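Local structure of Non-structural protein NS2 (Bluetongue virus, 1UTY) at residues W91-K95 against Y131-F136. The protein binds single-stranded RNA in the virus-infected cell, and this chain is its N-terminal RNA-binding domain. Numbering follows the deposited sequence.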
loop_
_atom_site.group_PDB
_atom_site.type_symbol
_atom_site.label_atom_id
_atom_site.label_comp_id
_atom_site.label_asym_id
_atom_site.label_seq_id
_atom_site.Cartn_x
_atom_site.Cartn_y
_atom_site.Cartn_z
ATOM N N TRP A 91 -0.690 3.964 -12.234
ATOM C CA TRP A 91 -0.659 5.419 -12.293
ATOM C C TRP A 91 0.607 5.931 -11.611
ATOM O O TRP A 91 0.567 6.532 -10.545
ATOM C CB TRP A 91 -1.935 5.995 -11.661
ATOM C CG TRP A 91 -2.305 7.343 -12.190
ATOM C CD1 TRP A 91 -1.699 8.028 -13.210
ATOM C CD2 TRP A 91 -3.370 8.175 -11.724
ATOM N NE1 TRP A 91 -2.324 9.240 -13.398
ATOM C CE2 TRP A 91 -3.353 9.355 -12.497
ATOM C CE3 TRP A 91 -4.343 8.048 -10.716
ATOM C CZ2 TRP A 91 -4.263 10.392 -12.301
ATOM C CZ3 TRP A 91 -5.253 9.083 -10.527
ATOM C CH2 TRP A 91 -5.210 10.234 -11.312
ATOM N N GLU A 92 1.731 5.700 -12.264
ATOM C CA GLU A 92 3.021 5.673 -11.576
ATOM C C GLU A 92 3.795 6.986 -11.543
ATOM O O GLU A 92 4.835 7.068 -10.885
ATOM C CB GLU A 92 3.897 4.559 -12.161
ATOM C CG GLU A 92 3.708 3.185 -11.523
ATOM C CD GLU A 92 2.689 3.131 -10.382
ATOM O OE1 GLU A 92 3.119 2.953 -9.220
ATOM O OE2 GLU A 92 1.460 3.230 -10.634
ATOM N N GLU A 93 3.296 7.999 -12.243
ATOM C CA GLU A 93 3.883 9.339 -12.172
ATOM C C GLU A 93 3.682 9.964 -10.773
ATOM O O GLU A 93 4.458 10.829 -10.368
ATOM C CB GLU A 93 3.336 10.254 -13.297
ATOM C CG GLU A 93 1.810 10.335 -13.372
ATOM C CD GLU A 93 1.255 10.791 -14.728
ATOM O OE1 GLU A 93 1.611 11.901 -15.214
ATOM O OE2 GLU A 93 0.424 10.043 -15.296
ATOM N N TRP A 94 2.678 9.496 -10.029
ATOM C CA TRP A 94 2.323 10.090 -8.735
ATOM C C TRP A 94 2.496 9.139 -7.560
ATOM O O TRP A 94 2.400 7.928 -7.726
ATOM C CB TRP A 94 0.869 10.583 -8.726
ATOM C CG TRP A 94 0.387 11.304 -9.935
ATOM C CD1 TRP A 94 -0.570 10.865 -10.808
ATOM C CD2 TRP A 94 0.798 12.600 -10.418
ATOM N NE1 TRP A 94 -0.770 11.792 -11.802
ATOM C CE2 TRP A 94 0.050 12.867 -11.596
ATOM C CE3 TRP A 94 1.734 13.559 -9.987
ATOM C CZ2 TRP A 94 0.193 14.055 -12.343
ATOM C CZ3 TRP A 94 1.885 14.754 -10.736
ATOM C CH2 TRP A 94 1.118 14.979 -11.906
ATOM N N LYS A 95 2.736 9.713 -6.376
ATOM C CA LYS A 95 2.768 8.991 -5.103
ATOM C C LYS A 95 1.327 8.795 -4.606
ATOM O O LYS A 95 0.464 9.647 -4.849
ATOM C CB LYS A 95 3.475 9.828 -4.011
ATOM C CG LYS A 95 4.971 10.051 -4.147
ATOM C CD LYS A 95 5.603 10.594 -2.829
ATOM C CE LYS A 95 6.534 11.783 -3.119
ATOM N NZ LYS A 95 7.872 11.790 -2.398
ATOM N N TYR A 131 -1.425 14.638 -6.489
ATOM C CA TYR A 131 -0.534 15.108 -7.545
ATOM C C TYR A 131 0.870 15.482 -7.084
ATOM O O TYR A 131 1.417 16.493 -7.515
ATOM C CB TYR A 131 -1.213 16.225 -8.380
ATOM C CG TYR A 131 -2.592 15.805 -8.855
ATOM C CD1 TYR A 131 -3.748 16.248 -8.202
ATOM C CD2 TYR A 131 -2.735 14.906 -9.912
ATOM C CE1 TYR A 131 -5.017 15.830 -8.614
ATOM C CE2 TYR A 131 -3.985 14.491 -10.340
ATOM C CZ TYR A 131 -5.121 14.952 -9.679
ATOM O OH TYR A 131 -6.348 14.526 -10.104
ATOM N N MET A 132 1.450 14.650 -6.218
ATOM C CA MET A 132 2.881 14.695 -5.912
ATOM C C MET A 132 3.638 13.676 -6.783
ATOM O O MET A 132 3.293 12.496 -6.810
ATOM C CB MET A 132 3.134 14.419 -4.424
ATOM C CG MET A 132 2.936 15.624 -3.441
ATOM S SD MET A 132 2.991 17.332 -4.083
ATOM C CE MET A 132 4.751 17.398 -4.834
ATOM N N ARG A 133 4.656 14.140 -7.503
ATOM C CA ARG A 133 5.484 13.271 -8.342
ATOM C C ARG A 133 6.066 12.108 -7.542
ATOM O O ARG A 133 6.489 12.288 -6.410
ATOM C CB ARG A 133 6.638 14.063 -8.954
ATOM C CG ARG A 133 6.395 14.581 -10.359
ATOM C CD ARG A 133 7.521 15.505 -10.877
ATOM N NE ARG A 133 8.628 15.616 -9.921
ATOM C CZ ARG A 133 8.812 16.635 -9.076
ATOM N NH1 ARG A 133 7.975 17.666 -9.056
ATOM N NH2 ARG A 133 9.850 16.622 -8.246
ATOM N N ASN A 134 6.099 10.915 -8.127
ATOM C CA ASN A 134 6.769 9.812 -7.453
ATOM C C ASN A 134 8.245 9.764 -7.808
ATOM O O ASN A 134 8.712 8.830 -8.452
ATOM C CB ASN A 134 6.100 8.468 -7.708
ATOM C CG ASN A 134 6.653 7.378 -6.792
ATOM O OD1 ASN A 134 7.078 7.657 -5.660
ATOM N ND2 ASN A 134 6.677 6.147 -7.283
ATOM N N ASP A 135 8.969 10.798 -7.398
ATOM C CA ASP A 135 10.418 10.850 -7.574
ATOM C C ASP A 135 11.020 11.828 -6.582
ATOM O O ASP A 135 10.291 12.538 -5.892
ATOM C CB ASP A 135 10.790 11.200 -9.029
ATOM C CG ASP A 135 10.726 12.683 -9.317
ATOM O OD1 ASP A 135 9.905 13.387 -8.681
ATOM O OD2 ASP A 135 11.471 13.231 -10.173
ATOM N N PHE A 136 12.341 11.865 -6.513
ATOM C CA PHE A 136 13.020 12.766 -5.599
ATOM C C PHE A 136 13.748 13.873 -6.328
ATOM O O PHE A 136 14.484 13.610 -7.277
ATOM C CB PHE A 136 14.056 12.014 -4.768
ATOM C CG PHE A 136 13.485 10.950 -3.887
ATOM C CD1 PHE A 136 12.594 11.273 -2.861
ATOM C CD2 PHE A 136 13.859 9.620 -4.062
ATOM C CE1 PHE A 136 12.069 10.278 -2.039
ATOM C CE2 PHE A 136 13.360 8.634 -3.246
ATOM C CZ PHE A 136 12.455 8.952 -2.237
HETATM O O HOH W 1 0.082 12.367 -5.290
#
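Y131 opens the second segment, where the loop between strands 113-123 and 148-149 meets the loop joining strands 84-87 and 97-110. Its ring edge meets the six-membered ring face of W94, a T-shaped pair with centroids 5.4 Å apart and planes at 89°. Y131 CA adds a CH-pi contact over that face. The hydroxyl of Y131 bonds E85, and both rings rest on M78 of strand 73-79. At M132 the backbone takes over. K95 N donates to M132 O at 2.9 Å. One water accepts from M132 N and donates to K95 O, each at 2.8 Å. R133 and W94 form a single beta bridge, a non-hydrogen-bonded antiparallel pair, CA to CA 4.5 Å. K95 CE lies 3.3 Å from R133 O. The R133 side chain turns to salt bridges with D135 and D137. N134 N closes the bridge by donating to E93 O at 2.8 Å. N134 centres an inverse gamma turn. Past D135, F136 packs on T102 of the second subunit. The two backbone bonds set the register, and W94, Y131 and K95 supply much of the packing. No polar side chain is spent on the register, so the N134 amide can bond V101 and T102 of the second subunit.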